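Local coordinates for protein cyanuric acid amidohydrolase (Azorhizobium caulinodans, PDB 4NQ3) that hydrolyses the s-triazine ring of cyanuric acid to carboxybiuret, which then decarboxylates to biuret, a step in the breakdown of atrazine and melamine, at residues 112-117 / 232-237. Residues are numbered along the deposited sequence; the frame is centred on the assembly and turned at random.
With SO4 (sulfate ion), chain F.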
loop_
_atom_site.group_PDB
_atom_site.type_symbol
_atom_site.label_atom_id
_atom_site.label_comp_id
_atom_site.label_asym_id
_atom_site.label_seq_id
_atom_site.Cartn_x
_atom_site.Cartn_y
_atom_site.Cartn_z
ATOM N N ALA A 112 2.868 5.688 34.950
ATOM C CA ALA A 112 1.500 5.737 35.451
ATOM C C ALA A 112 0.583 5.114 34.405
ATOM O O ALA A 112 0.935 5.071 33.225
ATOM C CB ALA A 112 1.079 7.159 35.760
ATOM N N HIS A 113 -0.592 4.656 34.843
ATOM C CA HIS A 113 -1.583 3.976 33.997
ATOM C C HIS A 113 -2.887 4.722 34.129
ATOM O O HIS A 113 -3.013 5.626 34.967
ATOM C CB HIS A 113 -1.769 2.525 34.440
ATOM C CG HIS A 113 -0.485 1.768 34.481
ATOM N ND1 HIS A 113 -0.153 0.795 33.559
ATOM C CD2 HIS A 113 0.584 1.891 35.306
ATOM C CE1 HIS A 113 1.059 0.334 33.833
ATOM N NE2 HIS A 113 1.528 0.985 34.887
ATOM N N THR A 114 -3.871 4.353 33.331
ATOM C CA THR A 114 -5.179 4.945 33.519
ATOM C C THR A 114 -6.264 3.897 33.340
ATOM O O THR A 114 -6.025 2.806 32.805
ATOM C CB THR A 114 -5.457 6.102 32.546
ATOM O OG1 THR A 114 -5.827 5.572 31.262
ATOM C CG2 THR A 114 -4.272 7.027 32.442
ATOM N N PRO A 115 -7.465 4.206 33.836
ATOM C CA PRO A 115 -8.556 3.277 33.584
ATOM C C PRO A 115 -8.875 3.305 32.109
ATOM O O PRO A 115 -8.403 4.205 31.391
ATOM C CB PRO A 115 -9.713 3.854 34.394
ATOM C CG PRO A 115 -9.082 4.834 35.324
ATOM C CD PRO A 115 -7.912 5.381 34.594
ATOM N N ASP A 116 -9.738 2.394 31.687
ATOM C CA ASP A 116 -10.188 2.382 30.320
ATOM C C ASP A 116 -10.788 3.739 29.968
ATOM O O ASP A 116 -11.302 4.460 30.832
ATOM C CB ASP A 116 -11.184 1.253 30.129
ATOM C CG ASP A 116 -10.496 -0.087 29.913
ATOM O OD1 ASP A 116 -9.247 -0.151 30.109
ATOM O OD2 ASP A 116 -11.207 -1.073 29.566
ATOM N N LEU A 117 -10.658 4.105 28.701
ATOM C CA LEU A 117 -11.169 5.369 28.187
ATOM C C LEU A 117 -12.464 5.150 27.431
ATOM O O LEU A 117 -12.449 4.485 26.384
ATOM C CB LEU A 117 -10.145 6.010 27.251
ATOM C CG LEU A 117 -10.608 7.256 26.505
ATOM C CD1 LEU A 117 -10.744 8.422 27.458
ATOM C CD2 LEU A 117 -9.677 7.578 25.341
ATOM N N LEU A 232 -7.187 -0.200 25.762
ATOM C CA LEU A 232 -8.368 0.644 25.883
ATOM C C LEU A 232 -8.130 1.877 26.748
ATOM O O LEU A 232 -8.931 2.817 26.716
ATOM C CB LEU A 232 -9.547 -0.152 26.429
ATOM C CG LEU A 232 -9.957 -1.273 25.480
ATOM C CD1 LEU A 232 -11.144 -1.981 26.066
ATOM C CD2 LEU A 232 -10.247 -0.736 24.053
ATOM N N GLY A 233 -7.034 1.859 27.511
ATOM C CA GLY A 233 -6.608 2.996 28.327
ATOM C C GLY A 233 -5.313 3.670 27.866
ATOM O O GLY A 233 -5.037 3.758 26.657
ATOM N N HIS A 234 -4.537 4.181 28.821
ATOM C CA HIS A 234 -3.277 4.863 28.504
ATOM C C HIS A 234 -2.092 4.321 29.304
ATOM O O HIS A 234 -2.259 3.872 30.442
ATOM C CB HIS A 234 -3.379 6.375 28.770
ATOM C CG HIS A 234 -4.539 7.047 28.105
ATOM N ND1 HIS A 234 -5.811 7.023 28.628
ATOM C CD2 HIS A 234 -4.619 7.763 26.958
ATOM C CE1 HIS A 234 -6.626 7.696 27.833
ATOM N NE2 HIS A 234 -5.928 8.158 26.811
ATOM N N GLU A 235 -0.896 4.369 28.712
ATOM C CA GLU A 235 0.348 4.173 29.469
ATOM C C GLU A 235 1.112 5.482 29.448
ATOM O O GLU A 235 1.282 6.079 28.392
ATOM C CB GLU A 235 1.197 3.067 28.884
ATOM C CG GLU A 235 0.386 1.829 28.562
ATOM C CD GLU A 235 0.465 0.773 29.653
ATOM O OE1 GLU A 235 1.096 -0.286 29.400
ATOM O OE2 GLU A 235 -0.124 0.992 30.745
ATOM N N ILE A 236 1.559 5.937 30.608
ATOM C CA ILE A 236 2.316 7.171 30.690
ATOM C C ILE A 236 3.729 6.916 31.231
ATOM O O ILE A 236 3.913 6.224 32.247
ATOM C CB ILE A 236 1.613 8.191 31.579
ATOM C CG1 ILE A 236 0.380 8.743 30.870
ATOM C CG2 ILE A 236 2.545 9.338 31.918
ATOM C CD1 ILE A 236 -0.792 7.823 30.920
ATOM N N VAL A 237 4.727 7.480 30.556
ATOM C CA VAL A 237 6.093 7.407 31.044
ATOM C C VAL A 237 6.705 8.786 30.981
ATOM O O VAL A 237 6.810 9.353 29.897
ATOM C CB VAL A 237 6.938 6.441 30.207
ATOM C CG1 VAL A 237 8.339 6.401 30.734
ATOM C CG2 VAL A 237 6.330 5.068 30.261
HETATM S S SO4 F . -0.949 4.650 38.529
HETATM O O1 SO4 F . -1.039 5.906 39.279
HETATM O O2 SO4 F . -1.827 3.626 39.096
HETATM O O3 SO4 F . -1.378 4.894 37.157
HETATM O O4 SO4 F . 0.439 4.175 38.568
#
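A single hydroxyl, OG1 of T114, supplements a fading backbone pairing where two antiparallel strands come apart; the bond from T114 N to H234 O is weak at 3.3 Å. OG1 accepts from H234 ND1 at 3.0 Å, lying only 2° out of the imidazole plane at the ring edge, and more weakly from H234 N, while donating to P115 O. It sits between the backbone N and the carbonyl carbon of T114, the crowded position, so three bonds grip it and fix the rotation of the side chain. T114 CG2, anti to the carbonyl carbon, then lies against I236 CD1. The other ring nitrogen of H234, NE2, is hydrogen-bonded to Q127 NE2 of helix 125-141.

The regular pairing belongs to the four-stranded mixed sheet of repeat unit B, in which 106-113 is an outer strand beside 235-242 and helix 125-141 covers the face bearing A112 and I236. These two form a hydrogen-bonded pair: I236 N meets A112 O at 2.8 Å, and A112 N reaches I236 O. H113 and E235, the adjacent non-hydrogen-bonded pair, run side by side on the other face, with ring and carboxylate planes 66° apart. Their ND1–OE2 bond, at 2.8 Å, is weak (N-H...O 118°); H113 NE2 turns to E73 O and E235 OE1 to L76 N, and the side chain of E235 touches the catalytic K156. On the outer edge, H113 N donates to O3 of a sulfate, probably from the crystallisation liquor, which R137 NH1 also holds. Beyond T114, a hydrogen bond from L117 N to L232 O (2.9 Å), the donor above the carbonyl plane, joins the loops again.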